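PDB 7AGM: N-acetylmuramoyl-L-alanine amidase from Mycolicibacterium smegmatis, which probably cleaves the amide bond between N-acetylmuramic acid and L-alanine in cell-wall peptidoglycan, with the help of a bound zinc ion. Local coordinates for residues 145-151 with 207-211; 134-139 with 176-180. One frame throughout, in Å; residues are numbered along the deposited sequence.

In the fold
From the N terminus, the chain first lays down four of the six strands of a mixed sheet, then enters helix 134-148, which serves both contacts. Its first turns, 134-139, wait 36 residues for 176-180, and contact 2 closes a loop holding strand 162-165 and helix 169-173. Its last turn and the loop that follows, 145-151, wait 55 residues for 207-211 on helix 198-219, where contact 1 closes. The segments alternate along the chain, so the two loops cross rather than nest. Contact 2 seats the helix on central strand 178-185, and contact 1 joins it to the C-terminal helix beside it. The contacts meet where Gly211 O lies 3.9 Å from Phe138 CE1.

Contact 1: residues 145-151 with 207-211; sequences QLAASGI and AIVRG
Residues 145-148 form the last turn of helix 134-148, while 207-211 are a continuous helical turn within helix 198-219, running in roughly the opposite direction. Both helices pack on one face of the mixed sheet of this alpha/beta zinc amidase: Leu146 reaches Val181 and Ile208 reaches Cys183, both on strand 178-185. The backbones come close, with CA atoms 5.3 Å apart for Gln145 and Gly211 and 5.2 Å for Leu146 and Ala207. Ala207 and Gly211, one turn apart, offer little bulk here, and Gln145 CB sits 3.6 Å from Gly211 N. The first helix ends in a Schellman motif: Gly150 has positive phi (90°), Gly150 N bonds to Ala147 O at 3.1 Å, and Ile151 N bonds weakly to Leu146 O at 3.5 Å. This turn brings Ile151 back to the interface.

Ala207 CB is the hub of the apolar side, 3.7 Å from Leu146 CD2 and 4.0 Å from Ile151 CD1. Ser149, chi1 m, folds back to donate from OG to Gln145 O at 2.8 Å, and the same OG lies 3.4 Å from Ala207 CB. On the outer side Arg210 (m, t, p) extends over the helix end. Gln145, with chi1 and chi2 both m, sets its amide oxygen over one face of the guanidinium, too far out of its plane for good hydrogen-bond angles, although Gln145 OE1 is just 2.9 Å from Arg210 NE and 3.0 Å from Arg210 NH2.

Contact 2: residues 134-139 with 176-180; sequences PSVQFA and FPSVL
Phe138 lays its ring over Val179: CG2 of Val179 stands 4.0 Å from the centroid of the Phe138 ring and 15° off its normal, a CH-pi contact over the face. This is helix-on-sheet packing in an alpha/beta fold, with the start of helix 134-148 lying on the first residues, 178-180, of strand 178-185 in the mixed sheet. The local axes approach to 7.6 Å and cross at -40°, the N-to-C directions running broadly together. In register, Ser135 CA is 4.6 Å from Pro177 CA, and Ala139 CA is 6.1 Å from Val179 CA.

Val179 (chi1 m) points at the helix, and its CG1 meets Phe138 CD2 at 3.8 Å and Ala139 CB at 4.0 Å. Phe138 takes chi1 t, which carries the ring along the sheet to stack on Phe215 of helix 198-219. At the opening of the helix the two prolines touch, Pro134 CB to Pro177 CG at 3.9 Å.

Ser135, chi1 m, supplies the polar link at the point where the loop becomes strand: Ser178 N donates to Ser135 OG at 2.9 Å with an angle of 152°. A water makes a second bridge, hydrogen-bonded to Ser135 OG at 2.6 Å and donating to Phe176 O at 2.8 Å.

Contact 1: residues 145-151 with 207-211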
# COMPACT_ATOMS: atom_id res chain seq x y z
N GLN A 145 -8.17 11.13 3.60
CA GLN A 145 -6.98 11.97 3.65
C GLN A 145 -6.31 12.11 2.29
O GLN A 145 -5.77 13.17 1.98
CB GLN A 145 -6.00 11.47 4.71
CG GLN A 145 -6.46 11.72 6.13
CD GLN A 145 -6.88 13.17 6.33
OE1 GLN A 145 -6.10 14.09 6.07
NE2 GLN A 145 -8.12 13.38 6.79
N LEU A 146 -6.34 11.05 1.46
CA LEU A 146 -5.87 11.19 0.09
C LEU A 146 -6.73 12.19 -0.67
O LEU A 146 -6.21 13.07 -1.37
CB LEU A 146 -5.87 9.83 -0.60
CG LEU A 146 -4.82 8.84 -0.08
CD1 LEU A 146 -5.12 7.41 -0.48
CD2 LEU A 146 -3.45 9.21 -0.60
N ALA A 147 -8.05 12.09 -0.53
CA ALA A 147 -8.94 13.00 -1.25
C ALA A 147 -8.85 14.42 -0.71
O ALA A 147 -8.95 15.38 -1.48
CB ALA A 147 -10.37 12.49 -1.18
N ALA A 148 -8.64 14.58 0.60
CA ALA A 148 -8.51 15.92 1.17
C ALA A 148 -7.26 16.61 0.66
O ALA A 148 -7.23 17.84 0.57
CB ALA A 148 -8.49 15.84 2.70
N SER A 149 -6.24 15.83 0.30
CA SER A 149 -4.98 16.34 -0.22
C SER A 149 -5.06 16.74 -1.69
O SER A 149 -4.05 17.18 -2.25
CB SER A 149 -3.87 15.29 -0.02
OG SER A 149 -3.72 14.94 1.35
N GLY A 150 -6.23 16.61 -2.32
CA GLY A 150 -6.41 17.03 -3.69
C GLY A 150 -6.10 15.97 -4.73
O GLY A 150 -6.27 16.24 -5.92
N ILE A 151 -5.66 14.79 -4.31
CA ILE A 151 -5.46 13.68 -5.23
C ILE A 151 -6.84 13.12 -5.55
O ILE A 151 -7.56 12.73 -4.63
CB ILE A 151 -4.57 12.60 -4.60
CG1 ILE A 151 -3.25 13.20 -4.12
CG2 ILE A 151 -4.33 11.46 -5.59
CD1 ILE A 151 -2.52 12.33 -3.13
N ALA A 207 0.20 12.60 2.09
CA ALA A 207 -1.20 12.22 2.21
C ALA A 207 -1.35 10.87 2.90
O ALA A 207 -2.23 10.69 3.75
CB ALA A 207 -1.83 12.19 0.82
N ILE A 208 -0.50 9.91 2.54
CA ILE A 208 -0.55 8.60 3.19
C ILE A 208 -0.26 8.73 4.68
O ILE A 208 -0.94 8.11 5.51
CB ILE A 208 0.40 7.62 2.47
CG1 ILE A 208 -0.10 7.37 1.05
CG2 ILE A 208 0.56 6.33 3.30
CD1 ILE A 208 0.87 6.57 0.17
N VAL A 209 0.72 9.56 5.05
CA VAL A 209 1.04 9.78 6.46
C VAL A 209 -0.15 10.35 7.21
O VAL A 209 -0.45 9.93 8.34
CB VAL A 209 2.30 10.66 6.60
CG1 VAL A 209 2.48 11.10 8.04
CG2 VAL A 209 3.53 9.91 6.12
N ARG A 210 -0.87 11.31 6.61
CA ARG A 210 -2.07 11.84 7.26
C ARG A 210 -3.10 10.75 7.48
O ARG A 210 -3.75 10.70 8.54
CB ARG A 210 -2.66 12.98 6.43
CG ARG A 210 -1.83 14.25 6.43
CD ARG A 210 -2.41 15.30 5.49
NE ARG A 210 -3.72 15.78 5.94
CZ ARG A 210 -4.48 16.62 5.26
NH1 ARG A 210 -4.09 17.08 4.08
NH2 ARG A 210 -5.66 17.00 5.75
N GLY A 211 -3.28 9.87 6.50
CA GLY A 211 -4.17 8.73 6.68
C GLY A 211 -3.74 7.82 7.82
O GLY A 211 -4.56 7.38 8.64

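Contact 2: residues 134-139 with 176-180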
# COMPACT_ATOMS: atom_id res chain seq x y z
N PRO A 134 -11.82 -2.65 12.09
CA PRO A 134 -10.76 -1.62 12.01
C PRO A 134 -10.20 -1.39 10.62
O PRO A 134 -9.94 -0.24 10.26
CB PRO A 134 -9.70 -2.11 13.00
CG PRO A 134 -10.48 -2.95 13.99
CD PRO A 134 -11.58 -3.61 13.19
N SER A 135 -10.02 -2.44 9.81
CA SER A 135 -9.46 -2.21 8.48
C SER A 135 -10.42 -1.45 7.57
O SER A 135 -9.97 -0.67 6.72
CB SER A 135 -9.06 -3.53 7.82
OG SER A 135 -7.91 -4.06 8.45
N VAL A 136 -11.73 -1.66 7.73
CA VAL A 136 -12.70 -0.87 6.98
C VAL A 136 -12.64 0.59 7.41
O VAL A 136 -12.65 1.50 6.57
CB VAL A 136 -14.12 -1.47 7.14
CG1 VAL A 136 -15.17 -0.59 6.45
CG2 VAL A 136 -14.16 -2.89 6.57
N GLN A 137 -12.56 0.85 8.72
CA GLN A 137 -12.40 2.22 9.19
C GLN A 137 -11.10 2.83 8.67
O GLN A 137 -11.08 4.00 8.26
CB GLN A 137 -12.44 2.24 10.72
CG GLN A 137 -13.79 1.79 11.28
CD GLN A 137 -13.74 1.48 12.77
OE1 GLN A 137 -12.71 1.63 13.41
NE2 GLN A 137 -14.87 1.04 13.31
N PHE A 138 -10.01 2.06 8.69
CA PHE A 138 -8.73 2.54 8.18
C PHE A 138 -8.86 2.91 6.70
O PHE A 138 -8.39 3.97 6.28
CB PHE A 138 -7.70 1.42 8.37
CG PHE A 138 -6.26 1.84 8.18
CD1 PHE A 138 -5.87 3.17 8.01
CD2 PHE A 138 -5.27 0.86 8.17
CE1 PHE A 138 -4.52 3.52 7.84
CE2 PHE A 138 -3.92 1.19 7.99
CZ PHE A 138 -3.55 2.53 7.83
N ALA A 139 -9.52 2.05 5.91
CA ALA A 139 -9.69 2.35 4.49
C ALA A 139 -10.40 3.69 4.30
O ALA A 139 -9.99 4.50 3.45
CB ALA A 139 -10.43 1.22 3.78
N PHE A 176 -4.18 -7.97 11.43
CA PHE A 176 -4.11 -6.66 12.06
C PHE A 176 -4.56 -5.65 11.02
O PHE A 176 -4.63 -5.99 9.83
CB PHE A 176 -2.67 -6.41 12.54
CG PHE A 176 -2.23 -7.45 13.52
CD1 PHE A 176 -1.63 -8.62 13.09
CD2 PHE A 176 -2.52 -7.30 14.87
CE1 PHE A 176 -1.30 -9.62 13.99
CE2 PHE A 176 -2.19 -8.30 15.78
CZ PHE A 176 -1.58 -9.45 15.34
N PRO A 177 -4.91 -4.43 11.42
CA PRO A 177 -5.51 -3.49 10.46
C PRO A 177 -4.59 -3.25 9.27
O PRO A 177 -3.39 -3.01 9.44
CB PRO A 177 -5.71 -2.22 11.29
CG PRO A 177 -5.86 -2.73 12.68
CD PRO A 177 -4.91 -3.89 12.79
N SER A 178 -5.16 -3.32 8.06
CA SER A 178 -4.33 -3.34 6.86
C SER A 178 -5.09 -2.81 5.66
O SER A 178 -6.25 -3.18 5.44
CB SER A 178 -3.86 -4.78 6.59
OG SER A 178 -2.96 -4.84 5.49
N VAL A 179 -4.44 -1.92 4.90
CA VAL A 179 -5.00 -1.40 3.66
C VAL A 179 -3.89 -1.36 2.62
O VAL A 179 -2.70 -1.38 2.96
CB VAL A 179 -5.64 0.01 3.81
CG1 VAL A 179 -6.81 -0.01 4.82
CG2 VAL A 179 -4.58 1.05 4.17
N LEU A 180 -4.29 -1.34 1.35
CA LEU A 180 -3.35 -1.23 0.24
C LEU A 180 -3.72 0.00 -0.56
O LEU A 180 -4.87 0.13 -1.01
CB LEU A 180 -3.39 -2.51 -0.61
CG LEU A 180 -2.37 -2.62 -1.75
CD1 LEU A 180 -2.19 -4.07 -2.18
CD2 LEU A 180 -2.73 -1.77 -2.98
O HOH W 1 -7.06 -6.56 8.49